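Local coordinates for protein phiAB6 tailspike (Unidentified phage, PDB 5JS4) that serves as the trimeric, beta-helical tailspike of a phage and fragments the exopolysaccharide of Acinetobacter baumannii, at residues G296-G301 / I337-A342; D365-I370 / T388-Y393; N371-I376 / Y394-G399; I418-G423 / D440-E445. One frame throughout, in Å; residues are numbered along the deposited sequence.

Interaction 1. Residues G296-G301 / I337-A342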
loop_
_atom_site.group_PDB
_atom_site.type_symbol
_atom_site.label_atom_id
_atom_site.label_comp_id
_atom_site.label_asym_id
_atom_site.label_seq_id
_atom_site.Cartn_x
_atom_site.Cartn_y
_atom_site.Cartn_z
ATOM N N GLY A 296 24.943 11.620 16.461
ATOM C CA GLY A 296 23.540 11.911 16.207
ATOM C C GLY A 296 23.001 12.890 17.231
ATOM O O GLY A 296 23.723 13.344 18.127
ATOM N N LEU A 297 21.719 13.196 17.110
ATOM C CA LEU A 297 21.097 14.228 17.920
ATOM C C LEU A 297 19.796 13.713 18.523
ATOM O O LEU A 297 18.880 13.331 17.797
ATOM C CB LEU A 297 20.848 15.467 17.058
ATOM C CG LEU A 297 20.242 16.704 17.719
ATOM C CD1 LEU A 297 21.042 17.158 18.931
ATOM C CD2 LEU A 297 20.152 17.826 16.697
ATOM N N VAL A 298 19.740 13.690 19.852
ATOM C CA VAL A 298 18.548 13.279 20.589
ATOM C C VAL A 298 18.115 14.434 21.488
ATOM O O VAL A 298 18.879 14.893 22.342
ATOM C CB VAL A 298 18.817 12.019 21.433
ATOM C CG1 VAL A 298 17.570 11.599 22.197
ATOM C CG2 VAL A 298 19.301 10.881 20.546
ATOM N N GLY A 299 16.892 14.911 21.284
ATOM C CA GLY A 299 16.377 16.036 22.049
ATOM C C GLY A 299 15.751 15.609 23.360
ATOM O O GLY A 299 15.956 14.485 23.831
ATOM N N ASN A 300 14.984 16.519 23.944
ATOM C CA ASN A 300 14.272 16.259 25.192
ATOM C C ASN A 300 12.761 16.338 24.995
ATOM O O ASN A 300 12.018 16.716 25.902
ATOM C CB ASN A 300 14.753 17.200 26.307
ATOM C CG ASN A 300 14.683 18.672 25.928
ATOM O OD1 ASN A 300 14.123 19.049 24.896
ATOM N ND2 ASN A 300 15.256 19.514 26.775
ATOM N N GLY A 301 12.315 15.965 23.798
ATOM C CA GLY A 301 10.899 15.862 23.508
ATOM C C GLY A 301 10.533 16.390 22.142
ATOM O O GLY A 301 11.153 17.328 21.628
ATOM N N ILE A 337 18.502 11.404 14.264
ATOM C CA ILE A 337 17.891 12.635 14.770
ATOM C C ILE A 337 16.539 12.219 15.330
ATOM O O ILE A 337 15.698 11.734 14.586
ATOM C CB ILE A 337 17.682 13.717 13.691
ATOM C CG1 ILE A 337 18.984 13.996 12.935
ATOM C CG2 ILE A 337 17.168 15.002 14.333
ATOM C CD1 ILE A 337 18.829 14.916 11.743
ATOM N N GLN A 338 16.328 12.392 16.631
ATOM C CA GLN A 338 15.083 11.921 17.235
ATOM C C GLN A 338 14.672 12.667 18.491
ATOM O O GLN A 338 15.506 13.244 19.190
ATOM C CB GLN A 338 15.165 10.420 17.536
ATOM C CG GLN A 338 16.175 10.031 18.602
ATOM C CD GLN A 338 16.112 8.552 18.954
ATOM O OE1 GLN A 338 15.931 7.703 18.083
ATOM N NE2 GLN A 338 16.267 8.241 20.234
ATOM N N ASN A 339 13.368 12.634 18.764
ATOM C CA ASN A 339 12.814 13.109 20.023
ATOM C C ASN A 339 13.189 14.568 20.254
ATOM O O ASN A 339 13.635 14.936 21.337
ATOM C CB ASN A 339 13.331 12.226 21.165
ATOM C CG ASN A 339 12.648 12.506 22.485
ATOM O OD1 ASN A 339 11.434 12.667 22.538
ATOM N ND2 ASN A 339 13.427 12.563 23.561
ATOM N N LEU A 340 13.005 15.389 19.223
ATOM C CA LEU A 340 13.613 16.714 19.179
ATOM C C LEU A 340 12.645 17.798 18.732
ATOM O O LEU A 340 11.865 17.605 17.807
ATOM C CB LEU A 340 14.810 16.697 18.227
ATOM C CG LEU A 340 15.527 18.026 17.972
ATOM C CD1 LEU A 340 16.194 18.539 19.238
ATOM C CD2 LEU A 340 16.541 17.855 16.852
ATOM N N THR A 341 12.724 18.939 19.407
ATOM C CA THR A 341 12.067 20.164 18.986
ATOM C C THR A 341 13.174 21.179 18.736
ATOM O O THR A 341 14.022 21.392 19.599
ATOM C CB THR A 341 11.113 20.675 20.078
ATOM O OG1 THR A 341 10.219 19.619 20.452
ATOM C CG2 THR A 341 10.303 21.875 19.598
ATOM N N ALA A 342 13.185 21.785 17.552
ATOM C CA ALA A 342 14.211 22.770 17.226
ATOM C C ALA A 342 13.637 23.885 16.372
ATOM O O ALA A 342 12.964 23.628 15.374
ATOM C CB ALA A 342 15.378 22.106 16.517
HETATM O O HOH W 1 13.634 18.561 22.149
#
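Leu-297, Gly-301 and Asn-339 bury the most surface where two successive turns of the right-handed parallel beta-helix meet. Leu-297 opens the pairing in a short parallel ladder: its carbonyl O takes the N-H of Gln-338 at 3.0 Å, and two residues on, Gly-299 N returns a bond to Gln-338 O. Its side chain turns into the core of the coil. With CG anti to the backbone N (chi1 -178°), the CD2 methyl is set 3.6 Å from Leu-340 CD2, the two leucines meeting at about a right angle, with Ile-315 and Ile-355 close by. On the other face of the strand pair, Val-298 lies alongside Gln-338, its CG2 3.8 Å from Gln-338 CG.

Asn-339 is the corner where segment 337-342 swings from one face of the helix to the next; with phi and psi both positive the chain turns, and the carbonyl faces segment 296-301. Gly-301 N binds Asn-339 O from above the carbonyl plane, while the Asn-339 side chain lies along Gly-301, OD1 3.4 Å from Gly-301 CA. Gly-301 O in turn has two donors. A water donates to it and to Asn-300 OD1 and accepts from Thr-341 N, while Asn-300 ND2 bonds to Gly-279 O. The second donor is the hydroxyl of Thr-341, whose OG1 lies 2.7 Å from Gly-301 O and 35° out of that carbonyl's plane.

Interaction 2. Residues D365-I370 / T388-Y393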
loop_
_atom_site.group_PDB
_atom_site.type_symbol
_atom_site.label_atom_id
_atom_site.label_comp_id
_atom_site.label_asym_id
_atom_site.label_seq_id
_atom_site.Cartn_x
_atom_site.Cartn_y
_atom_site.Cartn_z
ATOM N N ASP A 365 13.314 10.439 13.324
ATOM C CA ASP A 365 11.937 10.242 13.767
ATOM C C ASP A 365 11.559 11.063 14.985
ATOM O O ASP A 365 12.390 11.349 15.848
ATOM C CB ASP A 365 11.662 8.766 14.042
ATOM C CG ASP A 365 12.537 8.207 15.131
ATOM O OD1 ASP A 365 13.669 7.816 14.819
ATOM O OD2 ASP A 365 12.088 8.142 16.295
ATOM N N HIS A 366 10.280 11.418 15.040
ATOM C CA HIS A 366 9.708 12.163 16.157
ATOM C C HIS A 366 10.447 13.475 16.352
ATOM O O HIS A 366 11.084 13.707 17.383
ATOM C CB HIS A 366 9.702 11.310 17.428
ATOM C CG HIS A 366 8.872 10.071 17.306
ATOM N ND1 HIS A 366 7.574 9.998 17.761
ATOM C CD2 HIS A 366 9.144 8.867 16.752
ATOM C CE1 HIS A 366 7.089 8.796 17.508
ATOM N NE2 HIS A 366 8.020 8.091 16.895
ATOM N N ILE A 367 10.358 14.325 15.333
ATOM C CA ILE A 367 10.952 15.652 15.386
ATOM C C ILE A 367 9.935 16.732 15.037
ATOM O O ILE A 367 8.963 16.491 14.313
ATOM C CB ILE A 367 12.197 15.781 14.475
ATOM C CG1 ILE A 367 11.834 15.652 12.987
ATOM C CG2 ILE A 367 13.243 14.748 14.877
ATOM C CD1 ILE A 367 12.975 15.984 12.047
ATOM N N THR A 368 10.179 17.917 15.581
ATOM C CA THR A 368 9.416 19.111 15.265
ATOM C C THR A 368 10.419 20.210 14.957
ATOM O O THR A 368 11.229 20.562 15.813
ATOM C CB THR A 368 8.525 19.523 16.446
ATOM O OG1 THR A 368 7.660 18.436 16.780
ATOM C CG2 THR A 368 7.682 20.744 16.101
ATOM N N LEU A 369 10.369 20.734 13.733
ATOM C CA LEU A 369 11.291 21.782 13.296
ATOM C C LEU A 369 10.506 23.005 12.864
ATOM O O LEU A 369 9.514 22.889 12.143
ATOM C CB LEU A 369 12.176 21.295 12.152
ATOM C CG LEU A 369 13.012 20.043 12.443
ATOM C CD1 LEU A 369 13.842 19.670 11.228
ATOM C CD2 LEU A 369 13.916 20.232 13.650
ATOM N N ILE A 370 10.964 24.172 13.316
ATOM C CA ILE A 370 10.223 25.423 13.163
ATOM C C ILE A 370 11.128 26.504 12.568
ATOM O O ILE A 370 12.188 26.806 13.116
ATOM C CB ILE A 370 9.652 25.904 14.514
ATOM C CG1 ILE A 370 8.913 24.769 15.242
ATOM C CG2 ILE A 370 8.704 27.079 14.314
ATOM C CD1 ILE A 370 9.766 23.980 16.212
ATOM N N THR A 388 10.564 9.629 9.529
ATOM C CA THR A 388 9.157 9.486 9.914
ATOM C C THR A 388 8.750 10.368 11.090
ATOM O O THR A 388 9.574 10.725 11.926
ATOM C CB THR A 388 8.806 8.009 10.232
ATOM O OG1 THR A 388 7.381 7.844 10.271
ATOM C CG2 THR A 388 9.421 7.556 11.565
ATOM N N ASN A 389 7.461 10.696 11.141
ATOM C CA ASN A 389 6.846 11.359 12.289
ATOM C C ASN A 389 7.508 12.702 12.563
ATOM O O ASN A 389 8.202 12.888 13.564
ATOM C CB ASN A 389 6.858 10.461 13.537
ATOM C CG ASN A 389 5.846 9.331 13.457
ATOM O OD1 ASN A 389 4.937 9.225 14.295
ATOM N ND2 ASN A 389 5.979 8.491 12.448
ATOM N N ALA A 390 7.282 13.633 11.645
ATOM C CA ALA A 390 7.923 14.934 11.688
ATOM C C ALA A 390 6.906 16.026 11.423
ATOM O O ALA A 390 6.090 15.913 10.507
ATOM C CB ALA A 390 9.037 15.001 10.663
ATOM N N TRP A 391 6.960 17.073 12.242
ATOM C CA TRP A 391 6.153 18.269 12.044
ATOM C C TRP A 391 7.108 19.374 11.624
ATOM O O TRP A 391 7.919 19.842 12.420
ATOM C CB TRP A 391 5.361 18.604 13.314
ATOM C CG TRP A 391 4.473 17.454 13.728
ATOM C CD1 TRP A 391 3.823 16.590 12.892
ATOM C CD2 TRP A 391 4.146 17.038 15.062
ATOM N NE1 TRP A 391 3.120 15.663 13.617
ATOM C CE2 TRP A 391 3.301 15.912 14.950
ATOM C CE3 TRP A 391 4.490 17.501 16.337
ATOM C CZ2 TRP A 391 2.794 15.242 16.066
ATOM C CZ3 TRP A 391 3.985 16.833 17.447
ATOM C CH2 TRP A 391 3.145 15.718 17.302
ATOM N N LEU A 392 7.022 19.750 10.350
ATOM C CA LEU A 392 7.991 20.635 9.716
ATOM C C LEU A 392 7.285 21.919 9.303
ATOM O O LEU A 392 6.643 21.978 8.255
ATOM C CB LEU A 392 8.626 19.931 8.511
ATOM C CG LEU A 392 9.344 18.611 8.822
ATOM C CD1 LEU A 392 9.937 18.007 7.558
ATOM C CD2 LEU A 392 10.424 18.794 9.878
ATOM N N TYR A 393 7.407 22.940 10.148
ATOM C CA TYR A 393 6.612 24.158 10.026
ATOM C C TYR A 393 7.470 25.369 9.654
ATOM O O TYR A 393 8.562 25.562 10.188
ATOM C CB TYR A 393 5.889 24.453 11.345
ATOM C CG TYR A 393 4.608 23.672 11.599
ATOM C CD1 TYR A 393 4.547 22.290 11.417
ATOM C CD2 TYR A 393 3.464 24.317 12.072
ATOM C CE1 TYR A 393 3.383 21.582 11.670
ATOM C CE2 TYR A 393 2.297 23.612 12.333
ATOM C CZ TYR A 393 2.262 22.244 12.130
ATOM O OH TYR A 393 1.112 21.531 12.380
#
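Ile-367 and Ala-390 stand side by side in two parallel strands, stacked rungs of the beta-helix whose axes run 4.7 Å apart and only 3° off parallel. Backbone hydrogen bonds pass back and forth between them: Ile-367 N to Asn-389 O, Trp-391 N to Ile-367 O, Leu-369 N to Trp-391 O and Tyr-393 N to Leu-369 O, the last three all 2.9 Å between N and O. His-366 N adds a longer bond to Thr-388 O.

Apolar contacts fill the inward face. Ile-367 CG1 rests 3.7 Å from Ala-390 CB, and Leu-369 lies alongside Leu-392, both with CG anti to the carbonyl carbon (chi1 -57° and -58°). That shared torsion lets the two side chains repeat one above the other, with Leu-392 CD2 3.8 Å from Leu-369 CD1.

At the matched corners, Asn-389 CB sits over the centre of the His-366 ring, a CH-pi contact of 4.1 Å to the centroid. Asn-389 ND2 donates to Thr-388 OG1 in the plane of its amide.

The outward face is mixed. Asp-365 CB touches Thr-388 CG2, Thr-368 OG1 comes 3.3 Å from Trp-391 CE3 while bonding to Gly-303 O, and Tyr-393 OH bonds to Tyr-360 OH of the second subunit.

The chemistry thus divides: aliphatic side chains line up in the coil interior, His-366, Asn-389, Trp-391 and Tyr-393 pack on the second subunit, and Ile-370 lines a pocket holding malonic acid.

Interaction 3. Residues N371-I376 / Y394-G399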
loop_
_atom_site.group_PDB
_atom_site.type_symbol
_atom_site.label_atom_id
_atom_site.label_comp_id
_atom_site.label_asym_id
_atom_site.label_seq_id
_atom_site.Cartn_x
_atom_site.Cartn_y
_atom_site.Cartn_z
ATOM N N ASN A 371 10.676 27.095 11.462
ATOM C CA ASN A 371 11.452 28.073 10.688
ATOM C C ASN A 371 12.667 27.404 10.032
ATOM O O ASN A 371 12.581 26.237 9.651
ATOM C CB ASN A 371 11.821 29.309 11.532
ATOM C CG ASN A 371 10.603 29.992 12.126
ATOM O OD1 ASN A 371 9.576 30.140 11.462
ATOM N ND2 ASN A 371 10.710 30.413 13.379
ATOM N N PHE A 372 13.778 28.130 9.905
ATOM C CA PHE A 372 14.950 27.719 9.117
ATOM C C PHE A 372 14.703 27.858 7.615
ATOM O O PHE A 372 13.562 27.949 7.156
ATOM C CB PHE A 372 15.418 26.286 9.426
ATOM C CG PHE A 372 15.887 26.081 10.837
ATOM C CD1 PHE A 372 17.170 26.454 11.220
ATOM C CD2 PHE A 372 15.058 25.484 11.777
ATOM C CE1 PHE A 372 17.608 26.251 12.519
ATOM C CE2 PHE A 372 15.491 25.279 13.075
ATOM C CZ PHE A 372 16.766 25.664 13.448
ATOM N N TYR A 373 15.796 27.875 6.860
ATOM C CA TYR A 373 15.757 27.986 5.407
ATOM C C TYR A 373 15.500 26.596 4.826
ATOM O O TYR A 373 14.413 26.326 4.309
ATOM C CB TYR A 373 17.073 28.593 4.909
ATOM C CG TYR A 373 17.125 28.906 3.436
ATOM C CD1 TYR A 373 16.433 29.994 2.915
ATOM C CD2 TYR A 373 17.896 28.139 2.566
ATOM C CE1 TYR A 373 16.489 30.298 1.565
ATOM C CE2 TYR A 373 17.956 28.433 1.212
ATOM C CZ TYR A 373 17.253 29.516 0.719
ATOM O OH TYR A 373 17.310 29.816 -0.624
ATOM N N ASN A 374 16.501 25.724 4.925
ATOM C CA ASN A 374 16.314 24.293 4.753
ATOM C C ASN A 374 16.324 23.676 6.138
ATOM O O ASN A 374 17.224 23.945 6.931
ATOM C CB ASN A 374 17.432 23.681 3.900
ATOM C CG ASN A 374 17.472 24.242 2.490
ATOM O OD1 ASN A 374 18.543 24.578 1.975
ATOM N ND2 ASN A 374 16.315 24.339 1.853
ATOM N N GLN A 375 15.325 22.862 6.451
ATOM C CA GLN A 375 15.256 22.273 7.783
ATOM C C GLN A 375 16.173 21.055 7.867
ATOM O O GLN A 375 17.076 21.016 8.702
ATOM C CB GLN A 375 13.808 21.980 8.173
ATOM C CG GLN A 375 13.051 23.267 8.471
ATOM C CD GLN A 375 11.563 23.083 8.670
ATOM O OE1 GLN A 375 10.944 22.204 8.070
ATOM N NE2 GLN A 375 10.970 23.933 9.501
ATOM N N ILE A 376 15.976 20.094 6.974
ATOM C CA ILE A 376 16.861 18.941 6.870
ATOM C C ILE A 376 17.677 19.068 5.591
ATOM O O ILE A 376 17.120 19.107 4.498
ATOM C CB ILE A 376 16.066 17.619 6.841
ATOM C CG1 ILE A 376 15.218 17.467 8.114
ATOM C CG2 ILE A 376 17.003 16.430 6.654
ATOM C CD1 ILE A 376 15.997 17.202 9.385
ATOM N N TYR A 394 6.949 26.177 8.736
ATOM C CA TYR A 394 7.473 27.519 8.434
ATOM C C TYR A 394 8.859 27.574 7.780
ATOM O O TYR A 394 9.524 28.610 7.854
ATOM C CB TYR A 394 7.482 28.420 9.688
ATOM C CG TYR A 394 6.282 28.308 10.609
ATOM C CD1 TYR A 394 4.995 28.127 10.112
ATOM C CD2 TYR A 394 6.442 28.407 11.987
ATOM C CE1 TYR A 394 3.905 28.030 10.964
ATOM C CE2 TYR A 394 5.362 28.316 12.847
ATOM C CZ TYR A 394 4.096 28.125 12.334
ATOM O OH TYR A 394 3.026 28.030 13.193
ATOM N N SER A 395 9.300 26.499 7.126
ATOM C CA SER A 395 10.570 26.556 6.389
ATOM C C SER A 395 10.483 27.624 5.302
ATOM O O SER A 395 9.418 27.860 4.737
ATOM C CB SER A 395 10.943 25.206 5.772
ATOM O OG SER A 395 9.968 24.771 4.847
ATOM N N GLN A 396 11.605 28.275 5.022
ATOM C CA GLN A 396 11.626 29.364 4.048
ATOM C C GLN A 396 11.930 28.869 2.634
ATOM O O GLN A 396 11.545 29.511 1.658
ATOM C CB GLN A 396 12.632 30.428 4.481
ATOM C CG GLN A 396 12.227 31.132 5.771
ATOM C CD GLN A 396 13.362 31.275 6.769
ATOM O OE1 GLN A 396 14.537 31.164 6.420
ATOM N NE2 GLN A 396 13.011 31.513 8.029
ATOM N N ASN A 397 12.613 27.731 2.528
ATOM C CA ASN A 397 12.973 27.160 1.231
ATOM C C ASN A 397 12.475 25.727 1.068
ATOM O O ASN A 397 11.815 25.402 0.080
ATOM C CB ASN A 397 14.489 27.203 1.040
ATOM C CG ASN A 397 14.918 26.723 -0.334
ATOM O OD1 ASN A 397 15.612 25.711 -0.464
ATOM N ND2 ASN A 397 14.498 27.438 -1.370
ATOM N N ALA A 398 12.810 24.871 2.029
ATOM C CA ALA A 398 12.410 23.467 1.971
ATOM C C ALA A 398 12.421 22.815 3.346
ATOM O O ALA A 398 13.239 23.154 4.199
ATOM C CB ALA A 398 13.318 22.696 1.024
ATOM N N GLY A 399 11.505 21.876 3.557
ATOM C CA GLY A 399 11.544 21.037 4.747
ATOM C C GLY A 399 12.730 20.089 4.675
ATOM O O GLY A 399 13.473 19.933 5.642
HETATM O O HOH W 2 10.205 31.231 8.775
HETATM O O HOH W 3 14.730 30.915 10.169
HETATM O O HOH W 4 8.626 23.494 6.827
#
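Tyr-373 and Asn-397 both hold CG anti to the backbone N (chi1 -174° and -176°), which lays the asparagine over the tyrosine ring. Asn-397 CB stands 3.5 Å from the ring centroid in a CH-pi contact, and its amide plane is only 7° from that of the ring. The same amide turns OD1 to Asn-374 ND2, which donates at 2.8 Å onto a lone pair in the carbonyl plane.

These are the matching loops of two successive beta-helix turns, and the backbones follow each other. Phe-372 O accepts from Gln-396 N, while Tyr-373 O takes two donors, Asn-397 N at 2.9 Å and Ala-398 N at 3.1 Å, both from one face of its plane. Beyond them Gln-375 N reaches Ala-398 O and Ile-376 N reaches Gly-399 O. Gln-375 NE2 also ties back to Asn-371 O.

At the pocket end, Asn-371 OD1 lies 3.2 Å from Tyr-394 CB, near the ring's edge. Asn-371 ND2 is shared between Cys-344 O and a bound malonic acid, probably from the crystallisation liquor. This is consistent with Cys-344 O orienting the amide that faces a pocket able to take a small anion.

Interaction 4. Residues I418-G423 / D440-E445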
loop_
_atom_site.group_PDB
_atom_site.type_symbol
_atom_site.label_atom_id
_atom_site.label_comp_id
_atom_site.label_asym_id
_atom_site.label_seq_id
_atom_site.Cartn_x
_atom_site.Cartn_y
_atom_site.Cartn_z
ATOM N N ILE A 418 4.670 12.835 7.736
ATOM C CA ILE A 418 5.266 14.166 7.780
ATOM C C ILE A 418 4.207 15.224 7.514
ATOM O O ILE A 418 3.470 15.146 6.527
ATOM C CB ILE A 418 6.403 14.354 6.754
ATOM C CG1 ILE A 418 7.393 13.186 6.810
ATOM C CG2 ILE A 418 7.120 15.677 7.020
ATOM C CD1 ILE A 418 8.404 13.186 5.681
ATOM N N TYR A 419 4.152 16.208 8.408
ATOM C CA TYR A 419 3.244 17.343 8.315
ATOM C C TYR A 419 4.070 18.571 7.939
ATOM O O TYR A 419 4.800 19.106 8.772
ATOM C CB TYR A 419 2.567 17.552 9.674
ATOM C CG TYR A 419 1.264 18.335 9.702
ATOM C CD1 TYR A 419 0.932 19.274 8.721
ATOM C CD2 TYR A 419 0.376 18.151 10.752
ATOM C CE1 TYR A 419 -0.262 19.985 8.786
ATOM C CE2 TYR A 419 -0.812 18.852 10.824
ATOM C CZ TYR A 419 -1.128 19.768 9.843
ATOM O OH TYR A 419 -2.318 20.453 9.938
ATOM N N PHE A 420 3.972 18.990 6.680
ATOM C CA PHE A 420 4.597 20.226 6.210
ATOM C C PHE A 420 3.549 21.339 6.278
ATOM O O PHE A 420 2.520 21.252 5.604
ATOM C CB PHE A 420 5.064 20.096 4.755
ATOM C CG PHE A 420 6.078 19.006 4.505
ATOM C CD1 PHE A 420 7.437 19.271 4.591
ATOM C CD2 PHE A 420 5.674 17.735 4.111
ATOM C CE1 PHE A 420 8.374 18.284 4.327
ATOM C CE2 PHE A 420 6.605 16.743 3.842
ATOM C CZ PHE A 420 7.957 17.020 3.949
ATOM N N GLN A 421 3.802 22.385 7.067
ATOM C CA GLN A 421 2.830 23.477 7.206
ATOM C C GLN A 421 3.457 24.860 7.073
ATOM O O GLN A 421 4.487 25.154 7.686
ATOM C CB GLN A 421 2.077 23.386 8.537
ATOM C CG GLN A 421 0.920 24.379 8.640
ATOM C CD GLN A 421 0.012 24.145 9.838
ATOM O OE1 GLN A 421 -0.336 23.007 10.161
ATOM N NE2 GLN A 421 -0.394 25.226 10.493
ATOM N N LEU A 422 2.808 25.701 6.267
ATOM C CA LEU A 422 3.107 27.136 6.176
ATOM C C LEU A 422 4.558 27.461 5.797
ATOM O O LEU A 422 5.138 28.441 6.273
ATOM C CB LEU A 422 2.673 27.852 7.465
ATOM C CG LEU A 422 1.166 28.118 7.552
ATOM C CD1 LEU A 422 0.747 28.465 8.972
ATOM C CD2 LEU A 422 0.749 29.222 6.587
ATOM N N GLY A 423 5.127 26.638 4.920
ATOM C CA GLY A 423 6.443 26.900 4.351
ATOM C C GLY A 423 6.354 27.856 3.175
ATOM O O GLY A 423 5.407 27.796 2.387
ATOM N N ASP A 440 4.539 8.349 2.203
ATOM C CA ASP A 440 3.214 7.925 2.672
ATOM C C ASP A 440 2.740 8.753 3.861
ATOM O O ASP A 440 3.523 9.071 4.762
ATOM C CB ASP A 440 3.250 6.435 3.055
ATOM C CG ASP A 440 1.874 5.756 3.011
ATOM O OD1 ASP A 440 0.846 6.410 2.726
ATOM O OD2 ASP A 440 1.825 4.533 3.266
ATOM N N ASN A 441 1.449 9.073 3.865
ATOM C CA ASN A 441 0.817 9.806 4.959
ATOM C C ASN A 441 1.510 11.136 5.207
ATOM O O ASN A 441 1.976 11.437 6.307
ATOM C CB ASN A 441 0.760 8.937 6.215
ATOM C CG ASN A 441 -0.058 7.678 6.006
ATOM O OD1 ASN A 441 0.389 6.564 6.308
ATOM N ND2 ASN A 441 -1.252 7.842 5.462
ATOM N N ILE A 442 1.557 11.924 4.138
ATOM C CA ILE A 442 2.193 13.224 4.138
ATOM C C ILE A 442 1.113 14.290 3.978
ATOM O O ILE A 442 0.118 14.090 3.272
ATOM C CB ILE A 442 3.255 13.296 3.024
ATOM C CG1 ILE A 442 4.466 12.442 3.428
ATOM C CG2 ILE A 442 3.680 14.735 2.745
ATOM C CD1 ILE A 442 5.477 12.219 2.330
ATOM N N ILE A 443 1.315 15.411 4.662
ATOM C CA ILE A 443 0.391 16.533 4.630
ATOM C C ILE A 443 1.141 17.757 4.119
ATOM O O ILE A 443 2.225 18.071 4.622
ATOM C CB ILE A 443 -0.171 16.848 6.035
ATOM C CG1 ILE A 443 -0.744 15.588 6.700
ATOM C CG2 ILE A 443 -1.232 17.939 5.955
ATOM C CD1 ILE A 443 -1.011 15.756 8.181
ATOM N N PHE A 444 0.578 18.419 3.109
ATOM C CA PHE A 444 1.028 19.746 2.689
ATOM C C PHE A 444 -0.081 20.722 3.048
ATOM O O PHE A 444 -1.145 20.695 2.430
ATOM C CB PHE A 444 1.252 19.849 1.173
ATOM C CG PHE A 444 2.242 18.868 0.603
ATOM C CD1 PHE A 444 3.340 18.419 1.328
ATOM C CD2 PHE A 444 2.093 18.437 -0.712
ATOM C CE1 PHE A 444 4.246 17.538 0.760
ATOM C CE2 PHE A 444 2.993 17.553 -1.279
ATOM C CZ PHE A 444 4.070 17.106 -0.542
ATOM N N GLU A 445 0.155 21.574 4.038
ATOM C CA GLU A 445 -0.828 22.589 4.416
ATOM C C GLU A 445 -0.235 23.980 4.232
ATOM O O GLU A 445 0.727 24.337 4.901
ATOM C CB GLU A 445 -1.302 22.397 5.858
ATOM C CG GLU A 445 -2.409 23.367 6.259
ATOM C CD GLU A 445 -3.011 23.074 7.621
ATOM O OE1 GLU A 445 -3.129 21.886 7.988
ATOM O OE2 GLU A 445 -3.387 24.040 8.319
HETATM O O HOH W 5 -3.558 23.387 11.255
#
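Ile-418 begins the pairing of two parallel strands, adjacent rungs of the beta-helix, with its carbonyl O accepting from Ile-443 N at 2.9 Å. Its own N makes just a weak bond to Asn-441 O, at the corner where segment 440-445 enters this face.

Tyr-419 points to the outer side. Its CG is anti to the backbone N (chi1 -159°), and the ring leans across to the next rung, where Ile-443 CD1 lies over one face, 3.8 Å from the centroid, and Ile-443 CG2 touches CE1. Val-383 and Thr-412 of the second subunit pack on Tyr-419 and Ile-443, respectively.

Phe-420 turns inward; its N donates to Ile-443 O and its O accepts from Glu-445 N. Ile-442 CG2 meets the edge of its ring, 3.7 Å from CE2. The ring of Phe-444 runs alongside, pointing the same way, in an oblique pair with planes 57° apart, Phe-420 CD2 lying 3.6 Å from Phe-444 CE1.

Gln-421 lays its amide nearly flat against the carboxylate of Glu-445, OE1 3.7 Å from Glu-445 CD. Leu-422 N closes the ladder on Glu-445 O at 2.8 Å. A water donates to Glu-445 OE2, and the other carboxylate oxygen, OE1, receives the Tyr-419 hydroxyl: OH to OE1 is 2.6 Å, approached 36° out of the carboxylate plane.

All four contacts lie in one parallel beta-helix; 1, 2 and 4 come in series, while the segments of 2 and 3 alternate. Interactions 1, 2 and 4 form a row, each about 10 Å from the next between centres and 20 Å from first to last. Strand 340-345 pairs with 362-370, which pairs with 381-393, then 413-421, then 438-447. Interaction 3 continues the two segments of interaction 2 around the coil, about 12 Å away between centres. It touches no other chain; with Ile-370 of interaction 2 its Asn-371 and Tyr-394 line the malonic acid pocket. One side of the coil thus packs against the second subunit, while the adjoining loops shape a pocket.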